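Local coordinates for protein glycosyl hydrolase, family 38 (Enterococcus faecalis, PDB 5KBP) that probably hydrolyses alpha-mannosidic linkages as a family 38 glycoside hydrolase and probably binds carbohydrate, at residues Gly566-Asp580 / Arg628-Thr640. Sequence-based numbering, arbitrary orientation.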
ATOM      1  N   GLY A 566     -13.663 -29.571  -1.024  1.00 46.32           N
ATOM      2  CA  GLY A 566     -12.411 -29.267  -0.369  1.00 44.19           C
ATOM      3  C   GLY A 566     -11.304 -28.974  -1.361  1.00 41.78           C
ATOM      4  O   GLY A 566     -11.370 -29.316  -2.542  1.00 38.62           O
ATOM      5  N   ASP A 567     -10.261 -28.313  -0.865  1.00 37.08           N
ATOM      6  CA  ASP A 567      -9.096 -28.005  -1.690  1.00 41.31           C
ATOM      7  C   ASP A 567      -7.873 -28.014  -0.786  1.00 53.28           C
ATOM      8  O   ASP A 567      -7.726 -27.135   0.070  1.00 56.73           O
ATOM      9  CB  ASP A 567      -9.253 -26.663  -2.398  1.00 32.50           C
ATOM     10  CG  ASP A 567      -8.063 -26.325  -3.277  1.00 54.43           C
ATOM     11  OD1 ASP A 567      -7.267 -27.236  -3.584  1.00 60.90           O
ATOM     12  OD2 ASP A 567      -7.930 -25.149  -3.675  1.00 54.57           O
ATOM     13  N   ILE A 568      -7.003 -29.003  -0.977  1.00 50.78           N
ATOM     14  CA  ILE A 568      -5.788 -29.124  -0.181  1.00 48.13           C
ATOM     15  C   ILE A 568      -4.581 -28.898  -1.080  1.00 45.98           C
ATOM     16  O   ILE A 568      -3.521 -29.507  -0.889  1.00 46.05           O
ATOM     17  CB  ILE A 568      -5.717 -30.490   0.526  1.00 47.22           C
ATOM     18  CG1 ILE A 568      -5.852 -31.629  -0.487  1.00 56.73           C
ATOM     19  CG2 ILE A 568      -6.798 -30.590   1.594  1.00 40.97           C
ATOM     20  CD1 ILE A 568      -5.720 -33.004   0.127  1.00 61.80           C
ATOM     21  N   GLY A 569      -4.732 -28.019  -2.068  1.00 44.84           N
ATOM     22  CA  GLY A 569      -3.635 -27.683  -2.951  1.00 44.08           C
ATOM     23  C   GLY A 569      -2.865 -26.463  -2.491  1.00 48.26           C
ATOM     24  O   GLY A 569      -2.435 -26.387  -1.335  1.00 46.89           O
ATOM     25  N   ASN A 570      -2.686 -25.498  -3.388  1.00 45.58           N
ATOM     26  CA  ASN A 570      -1.964 -24.271  -3.079  1.00 43.68           C
ATOM     27  C   ASN A 570      -2.509 -23.154  -3.963  1.00 42.69           C
ATOM     28  O   ASN A 570      -3.517 -23.322  -4.655  1.00 40.69           O
ATOM     29  CB  ASN A 570      -0.454 -24.480  -3.256  1.00 34.25           C
ATOM     30  CG  ASN A 570      -0.106 -25.130  -4.583  1.00 44.83           C
ATOM     31  OD1 ASN A 570      -0.655 -24.775  -5.626  1.00 54.49           O
ATOM     32  ND2 ASN A 570       0.804 -26.094  -4.547  1.00 40.64           N
ATOM     33  N   GLU A 571      -1.830 -22.004  -3.942  1.00 44.17           N
ATOM     34  CA  GLU A 571      -2.256 -20.876  -4.763  1.00 45.25           C
ATOM     35  C   GLU A 571      -2.111 -21.156  -6.252  1.00 46.37           C
ATOM     36  O   GLU A 571      -2.727 -20.456  -7.065  1.00 46.14           O
ATOM     37  CB  GLU A 571      -1.464 -19.625  -4.384  1.00 44.74           C
ATOM     38  CG  GLU A 571      -1.529 -19.289  -2.902  1.00 40.12           C
ATOM     39  CD  GLU A 571      -0.899 -17.950  -2.571  1.00 40.69           C
ATOM     40  OE1 GLU A 571      -1.605 -17.075  -2.027  1.00 33.69           O
ATOM     41  OE2 GLU A 571       0.301 -17.768  -2.865  1.00 36.24           O
ATOM     42  N   TYR A 572      -1.323 -22.161  -6.630  1.00 46.90           N
ATOM     43  CA  TYR A 572      -1.144 -22.518  -8.032  1.00 44.15           C
ATOM     44  C   TYR A 572      -2.154 -23.551  -8.512  1.00 51.34           C
ATOM     45  O   TYR A 572      -2.664 -23.443  -9.634  1.00 57.99           O
ATOM     46  CB  TYR A 572       0.266 -23.067  -8.266  1.00 40.90           C
ATOM     47  CG  TYR A 572       1.378 -22.046  -8.207  1.00 44.96           C
ATOM     48  CD1 TYR A 572       1.755 -21.337  -9.339  1.00 37.12           C
ATOM     49  CD2 TYR A 572       2.069 -21.811  -7.026  1.00 43.95           C
ATOM     50  CE1 TYR A 572       2.780 -20.410  -9.295  1.00 41.68           C
ATOM     51  CE2 TYR A 572       3.096 -20.886  -6.972  1.00 47.16           C
ATOM     52  CZ  TYR A 572       3.448 -20.188  -8.108  1.00 47.23           C
ATOM     53  OH  TYR A 572       4.469 -19.264  -8.057  1.00 52.80           O
ATOM     54  N   ILE A 573      -2.444 -24.560  -7.693  1.00 44.56           N
ATOM     55  CA  ILE A 573      -3.118 -25.770  -8.144  1.00 43.99           C
ATOM     56  C   ILE A 573      -4.252 -26.117  -7.190  1.00 48.53           C
ATOM     57  O   ILE A 573      -4.098 -26.035  -5.965  1.00 44.26           O
ATOM     58  CB  ILE A 573      -2.125 -26.949  -8.256  1.00 48.97           C
ATOM     59  CG1 ILE A 573      -0.981 -26.589  -9.208  1.00 47.58           C
ATOM     60  CG2 ILE A 573      -2.833 -28.213  -8.724  1.00 55.55           C
ATOM     61  CD1 ILE A 573       0.061 -27.670  -9.358  1.00 54.89           C
ATOM     62  N   PHE A 574      -5.393 -26.500  -7.757  1.00 47.09           N
ATOM     63  CA  PHE A 574      -6.508 -27.043  -6.997  1.00 45.70           C
ATOM     64  C   PHE A 574      -6.387 -28.559  -6.930  1.00 46.29           C
ATOM     65  O   PHE A 574      -6.027 -29.207  -7.918  1.00 48.11           O
ATOM     66  CB  PHE A 574      -7.842 -26.651  -7.638  1.00 37.24           C
ATOM     67  CG  PHE A 574      -9.022 -27.447  -7.139  1.00 40.04           C
ATOM     68  CD1 PHE A 574      -9.687 -27.073  -5.984  1.00 35.15           C
ATOM     69  CD2 PHE A 574      -9.478 -28.556  -7.836  1.00 45.02           C
ATOM     70  CE1 PHE A 574     -10.774 -27.795  -5.523  1.00 45.65           C
ATOM     71  CE2 PHE A 574     -10.567 -29.284  -7.381  1.00 45.95           C
ATOM     72  CZ  PHE A 574     -11.215 -28.902  -6.222  1.00 48.60           C
ATOM     73  N   PHE A 575      -6.694 -29.121  -5.763  1.00 38.89           N
ATOM     74  CA  PHE A 575      -6.685 -30.572  -5.599  1.00 42.60           C
ATOM     75  C   PHE A 575      -7.721 -30.944  -4.549  1.00 46.25           C
ATOM     76  O   PHE A 575      -7.572 -30.587  -3.375  1.00 50.29           O
ATOM     77  CB  PHE A 575      -5.301 -31.082  -5.208  1.00 49.30           C
ATOM     78  CG  PHE A 575      -5.221 -32.580  -5.099  1.00 47.87           C
ATOM     79  CD1 PHE A 575      -5.091 -33.365  -6.235  1.00 47.15           C
ATOM     80  CD2 PHE A 575      -5.283 -33.205  -3.865  1.00 47.75           C
ATOM     81  CE1 PHE A 575      -5.021 -34.742  -6.141  1.00 46.87           C
ATOM     82  CE2 PHE A 575      -5.213 -34.583  -3.764  1.00 51.01           C
ATOM     83  CZ  PHE A 575      -5.082 -35.353  -4.903  1.00 49.68           C
ATOM     84  N   LYS A 576      -8.753 -31.661  -4.968  1.00 46.02           N
ATOM     85  CA  LYS A 576      -9.792 -32.104  -4.047  1.00 48.95           C
ATOM     86  C   LYS A 576      -9.284 -33.278  -3.219  1.00 51.87           C
ATOM     87  O   LYS A 576      -8.658 -34.191  -3.771  1.00 56.06           O
ATOM     88  CB  LYS A 576     -11.046 -32.512  -4.818  1.00 50.33           C
ATOM     89  CG  LYS A 576     -12.204 -32.967  -3.947  1.00 54.84           C
ATOM     90  CD  LYS A 576     -13.336 -33.524  -4.797  1.00 62.35           C
ATOM     91  CE  LYS A 576     -12.881 -34.741  -5.592  1.00 67.51           C
ATOM     92  NZ  LYS A 576     -13.982 -35.313  -6.417  1.00 72.70           N
ATOM     93  N   PRO A 577      -9.509 -33.283  -1.904  1.00 50.07           N
ATOM     94  CA  PRO A 577      -9.146 -34.455  -1.100  1.00 47.77           C
ATOM     95  C   PRO A 577      -9.827 -35.712  -1.625  1.00 49.57           C
ATOM     96  O   PRO A 577     -10.931 -35.666  -2.174  1.00 53.51           O
ATOM     97  CB  PRO A 577      -9.630 -34.091   0.310  1.00 43.51           C
ATOM     98  CG  PRO A 577     -10.530 -32.899   0.131  1.00 47.68           C
ATOM     99  CD  PRO A 577     -10.022 -32.183  -1.073  1.00 47.47           C
ATOM    100  N   THR A 578      -9.144 -36.845  -1.447  1.00 42.95           N
ATOM    101  CA  THR A 578      -9.502 -38.059  -2.174  1.00 51.90           C
ATOM    102  C   THR A 578     -10.861 -38.611  -1.760  1.00 52.50           C
ATOM    103  O   THR A 578     -11.517 -39.289  -2.560  1.00 57.37           O
ATOM    104  CB  THR A 578      -8.419 -39.124  -1.982  1.00 49.90           C
ATOM    105  OG1 THR A 578      -8.327 -39.477  -0.596  1.00 54.89           O
ATOM    106  CG2 THR A 578      -7.074 -38.597  -2.452  1.00 40.34           C
ATOM    107  N   GLU A 579     -11.304 -38.345  -0.532  1.00 53.94           N
ATOM    108  CA  GLU A 579     -12.590 -38.849  -0.069  1.00 61.12           C
ATOM    109  C   GLU A 579     -13.719 -37.838  -0.216  1.00 64.46           C
ATOM    110  O   GLU A 579     -14.882 -38.196  -0.001  1.00 64.76           O
ATOM    111  CB  GLU A 579     -12.496 -39.293   1.397  1.00 56.81           C
ATOM    112  CG  GLU A 579     -11.289 -40.164   1.709  1.00 75.66           C
ATOM    113  CD  GLU A 579     -11.167 -41.363   0.787  1.00 96.23           C
ATOM    114  OE1 GLU A 579     -12.203 -41.974   0.455  1.00103.64           O
ATOM    115  OE2 GLU A 579     -10.029 -41.692   0.391  1.00100.55           O
ATOM    116  N   ASP A 580     -13.410 -36.596  -0.578  1.00 63.29           N
ATOM    117  CA  ASP A 580     -14.436 -35.570  -0.697  1.00 65.71           C
ATOM    118  C   ASP A 580     -15.269 -35.796  -1.953  1.00 65.45           C
ATOM    119  O   ASP A 580     -14.729 -35.935  -3.055  1.00 63.27           O
ATOM    120  CB  ASP A 580     -13.794 -34.185  -0.725  1.00 63.87           C
ATOM    121  CG  ASP A 580     -14.814 -33.069  -0.832  1.00 71.77           C
ATOM    122  OD1 ASP A 580     -15.966 -33.268  -0.391  1.00 78.01           O
ATOM    123  OD2 ASP A 580     -14.464 -31.990  -1.354  1.00 75.83           O
ATOM    124  N   ARG A 628       5.082 -31.969   1.051  1.00 52.48           N
ATOM    125  CA  ARG A 628       4.645 -33.185   0.384  1.00 47.88           C
ATOM    126  C   ARG A 628       3.893 -32.828  -0.890  1.00 48.81           C
ATOM    127  O   ARG A 628       3.072 -31.905  -0.903  1.00 51.31           O
ATOM    128  CB  ARG A 628       3.755 -34.019   1.309  1.00 46.58           C
ATOM    129  CG  ARG A 628       2.972 -35.115   0.596  1.00 59.79           C
ATOM    130  CD  ARG A 628       2.963 -36.415   1.388  1.00 65.68           C
ATOM    131  NE  ARG A 628       2.235 -36.309   2.650  1.00 71.38           N
ATOM    132  CZ  ARG A 628       2.208 -37.265   3.573  1.00 78.55           C
ATOM    133  NH1 ARG A 628       2.870 -38.397   3.377  1.00 77.10           N
ATOM    134  NH2 ARG A 628       1.521 -37.092   4.694  1.00 83.70           N
ATOM    135  N   GLU A 629       4.199 -33.547  -1.971  1.00 52.78           N
ATOM    136  CA  GLU A 629       3.512 -33.331  -3.237  1.00 57.83           C
ATOM    137  C   GLU A 629       2.005 -33.442  -3.041  1.00 58.36           C
ATOM    138  O   GLU A 629       1.519 -34.338  -2.347  1.00 65.82           O
ATOM    139  CB  GLU A 629       3.992 -34.345  -4.278  1.00 61.63           C
ATOM    140  CG  GLU A 629       3.455 -34.105  -5.680  1.00 64.76           C
ATOM    141  N   PHE A 630       1.267 -32.512  -3.655  1.00 49.87           N
ATOM    142  CA  PHE A 630      -0.156 -32.384  -3.353  1.00 53.46           C
ATOM    143  C   PHE A 630      -0.941 -33.627  -3.751  1.00 56.31           C
ATOM    144  O   PHE A 630      -1.954 -33.946  -3.118  1.00 59.10           O
ATOM    145  CB  PHE A 630      -0.734 -31.139  -4.033  1.00 53.70           C
ATOM    146  CG  PHE A 630      -0.633 -31.153  -5.533  1.00 52.98           C
ATOM    147  CD1 PHE A 630      -1.643 -31.704  -6.306  1.00 51.48           C
ATOM    148  CD2 PHE A 630       0.462 -30.595  -6.171  1.00 49.44           C
ATOM    149  CE1 PHE A 630      -1.556 -31.712  -7.685  1.00 55.19           C
ATOM    150  CE2 PHE A 630       0.555 -30.600  -7.549  1.00 51.13           C
ATOM    151  CZ  PHE A 630      -0.456 -31.158  -8.308  1.00 54.85           C
ATOM    152  N   ARG A 631      -0.496 -34.345  -4.785  1.00 56.78           N
ATOM    153  CA  ARG A 631      -1.208 -35.548  -5.203  1.00 60.88           C
ATOM    154  C   ARG A 631      -1.092 -36.680  -4.191  1.00 62.35           C
ATOM    155  O   ARG A 631      -1.951 -37.568  -4.175  1.00 65.25           O
ATOM    156  CB  ARG A 631      -0.700 -36.020  -6.566  1.00 64.48           C
ATOM    157  CG  ARG A 631      -1.370 -35.337  -7.747  1.00 73.00           C
ATOM    158  CD  ARG A 631      -1.034 -36.041  -9.052  1.00 75.15           C
ATOM    159  NE  ARG A 631       0.355 -35.834  -9.450  1.00 78.95           N
ATOM    160  CZ  ARG A 631       0.961 -36.504 -10.426  1.00 85.97           C
ATOM    161  NH1 ARG A 631       0.303 -37.435 -11.102  1.00 83.74           N
ATOM    162  NH2 ARG A 631       2.227 -36.247 -10.721  1.00 87.61           N
ATOM    163  N   GLU A 632      -0.060 -36.669  -3.346  1.00 60.73           N
ATOM    164  CA  GLU A 632       0.146 -37.704  -2.342  1.00 59.28           C
ATOM    165  C   GLU A 632      -0.411 -37.313  -0.976  1.00 57.53           C
ATOM    166  O   GLU A 632      -0.062 -37.939   0.030  1.00 54.31           O
ATOM    167  CB  GLU A 632       1.636 -38.032  -2.223  1.00 65.42           C
ATOM    168  CG  GLU A 632       2.290 -38.449  -3.529  1.00 77.21           C
ATOM    169  CD  GLU A 632       1.868 -39.833  -3.979  1.00 95.30           C
ATOM    170  OE1 GLU A 632       1.653 -40.703  -3.109  1.00 98.61           O
ATOM    171  OE2 GLU A 632       1.749 -40.052  -5.203  1.00 99.26           O
ATOM    172  N   ARG A 633      -1.269 -36.297  -0.920  1.00 57.32           N
ATOM    173  CA  ARG A 633      -1.755 -35.769   0.348  1.00 51.87           C
ATOM    174  C   ARG A 633      -2.978 -36.548   0.816  1.00 49.78           C
ATOM    175  O   ARG A 633      -3.925 -36.760   0.051  1.00 47.16           O
ATOM    176  CB  ARG A 633      -2.074 -34.279   0.222  1.00 47.68           C
ATOM    177  CG  ARG A 633      -0.822 -33.427   0.099  1.00 52.19           C
ATOM    178  CD  ARG A 633      -1.109 -31.939   0.091  1.00 44.55           C
ATOM    179  NE  ARG A 633       0.135 -31.178   0.140  1.00 46.04           N
ATOM    180  CZ  ARG A 633       0.216 -29.856   0.040  1.00 43.45           C
ATOM    181  NH1 ARG A 633      -0.882 -29.130  -0.124  1.00 48.44           N
ATOM    182  NH2 ARG A 633       1.397 -29.258   0.098  1.00 39.55           N
ATOM    183  N   LEU A 634      -2.946 -36.975   2.079  1.00 45.66           N
ATOM    184  CA  LEU A 634      -3.996 -37.792   2.667  1.00 47.37           C
ATOM    185  C   LEU A 634      -5.025 -36.982   3.443  1.00 54.30           C
ATOM    186  O   LEU A 634      -6.003 -37.560   3.930  1.00 54.18           O
ATOM    187  CB  LEU A 634      -3.383 -38.845   3.598  1.00 56.38           C
ATOM    188  CG  LEU A 634      -2.239 -39.684   3.030  1.00 60.91           C
ATOM    189  CD1 LEU A 634      -1.587 -40.511   4.129  1.00 60.58           C
ATOM    190  CD2 LEU A 634      -2.742 -40.572   1.900  1.00 59.78           C
ATOM    191  N   ALA A 635      -4.829 -35.672   3.571  1.00 51.55           N
ATOM    192  CA  ALA A 635      -5.742 -34.854   4.356  1.00 51.40           C
ATOM    193  C   ALA A 635      -7.138 -34.866   3.748  1.00 48.86           C
ATOM    194  O   ALA A 635      -7.304 -34.901   2.525  1.00 51.40           O
ATOM    195  CB  ALA A 635      -5.222 -33.420   4.448  1.00 48.25           C
ATOM    196  N   GLN A 636      -8.145 -34.843   4.613  1.00 38.57           N
ATOM    197  CA  GLN A 636      -9.538 -34.778   4.208  1.00 43.11           C
ATOM    198  C   GLN A 636     -10.197 -33.564   4.849  1.00 46.31           C
ATOM    199  O   GLN A 636      -9.615 -32.885   5.700  1.00 51.39           O
ATOM    200  CB  GLN A 636     -10.285 -36.060   4.594  1.00 41.62           C
ATOM    201  CG  GLN A 636      -9.625 -37.330   4.091  1.00 49.38           C
ATOM    202  CD  GLN A 636      -9.512 -37.370   2.577  1.00 54.06           C
ATOM    203  OE1 GLN A 636     -10.365 -36.842   1.865  1.00 48.07           O
ATOM    204  NE2 GLN A 636      -8.454 -38.000   2.080  1.00 57.15           N
ATOM    205  N   ARG A 637     -11.428 -33.289   4.428  1.00 42.57           N
ATOM    206  CA  ARG A 637     -12.176 -32.186   5.010  1.00 50.22           C
ATOM    207  C   ARG A 637     -12.501 -32.485   6.468  1.00 60.02           C
ATOM    208  O   ARG A 637     -12.732 -33.638   6.847  1.00 64.51           O
ATOM    209  CB  ARG A 637     -13.462 -31.938   4.223  1.00 50.63           C
ATOM    210  CG  ARG A 637     -13.260 -31.835   2.721  1.00 50.03           C
ATOM    211  CD  ARG A 637     -14.457 -31.186   2.051  1.00 45.12           C
ATOM    212  NE  ARG A 637     -14.558 -29.767   2.380  1.00 45.31           N
ATOM    213  CZ  ARG A 637     -15.471 -28.945   1.874  1.00 52.14           C
ATOM    214  NH1 ARG A 637     -16.370 -29.399   1.011  1.00 49.19           N
ATOM    215  NH2 ARG A 637     -15.487 -27.668   2.232  1.00 50.73           N
ATOM    216  N   SER A 638     -12.505 -31.440   7.291  1.00 50.27           N
ATOM    217  CA  SER A 638     -12.814 -31.610   8.702  1.00 50.12           C
ATOM    218  C   SER A 638     -14.243 -32.110   8.878  1.00 58.55           C
ATOM    219  O   SER A 638     -15.139 -31.795   8.091  1.00 59.55           O
ATOM    220  CB  SER A 638     -12.625 -30.292   9.455  1.00 42.47           C
ATOM    221  OG  SER A 638     -12.972 -30.431  10.821  1.00 43.03           O
ATOM    222  N   THR A 639     -14.446 -32.915   9.921  1.00 56.83           N
ATOM    223  CA  THR A 639     -15.786 -33.380  10.251  1.00 59.06           C
ATOM    224  C   THR A 639     -16.592 -32.332  11.005  1.00 58.48           C
ATOM    225  O   THR A 639     -17.819 -32.452  11.086  1.00 57.84           O
ATOM    226  CB  THR A 639     -15.713 -34.669  11.072  1.00 61.30           C
ATOM    227  OG1 THR A 639     -14.975 -34.431  12.276  1.00 65.57           O
ATOM    228  CG2 THR A 639     -15.027 -35.768  10.273  1.00 56.66           C
ATOM    229  N   THR A 640     -15.934 -31.313  11.555  1.00 57.41           N
ATOM    230  CA  THR A 640     -16.628 -30.220  12.225  1.00 61.52           C
ATOM    231  C   THR A 640     -17.264 -29.313  11.180  1.00 68.14           C
ATOM    232  O   THR A 640     -16.572 -28.793  10.298  1.00 64.62           O
ATOM    233  CB  THR A 640     -15.661 -29.428  13.103  1.00 60.82           C
ATOM    234  OG1 THR A 640     -15.017 -30.313  14.028  1.00 57.18           O
ATOM    235  CG2 THR A 640     -16.405 -28.349  13.877  1.00 59.97           C
TER
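Arg633 reaches the backbone of Ile568 through NH1, which donates to Ile568 O at 2.8 Å. The contact joins two loops in the C-terminal beta domain of the family 38 fold. Residues 566-580 link strand 555-566 to strand 583-584. The other loop, residues 628-640, runs from helix 619-625 to strand 641-653. The extended Arg633 chain holds Ile568 O close to its guanidinium plane, and NH1 makes a second, weak bond to Gly569 O. NE donates to Arg628 O, while NH2 pairs with Glu756, so both loops and a further part of the chain meet at one guanidinium.

Beside it lies an aromatic patch. Phe630 directs its edge at the face of Phe575 in an offset edge-to-face pair, planes 65° apart. Ile573 CG2 lies over a face of the Phe630 ring, 4.1 Å from its centroid. Arg631 CA makes a CH-pi contact over the Phe575 face.

Farther along, the Gln636 amide meets the two central residues of the type I turn Pro577-Asp580. A bend at chi2 (-60°) brings the amide to the turn. NE2 donates to Thr578 OG1 at 3.1 Å. Arg637 crosses Asp580 at a slant, NH1 forming only a long salt bridge with Asp580 OD2 (4.0 Å), while NH2 pairs with Asp564. Glu579 N donates to Gln636 OE1 at 3.0 Å, from above the carbonyl plane.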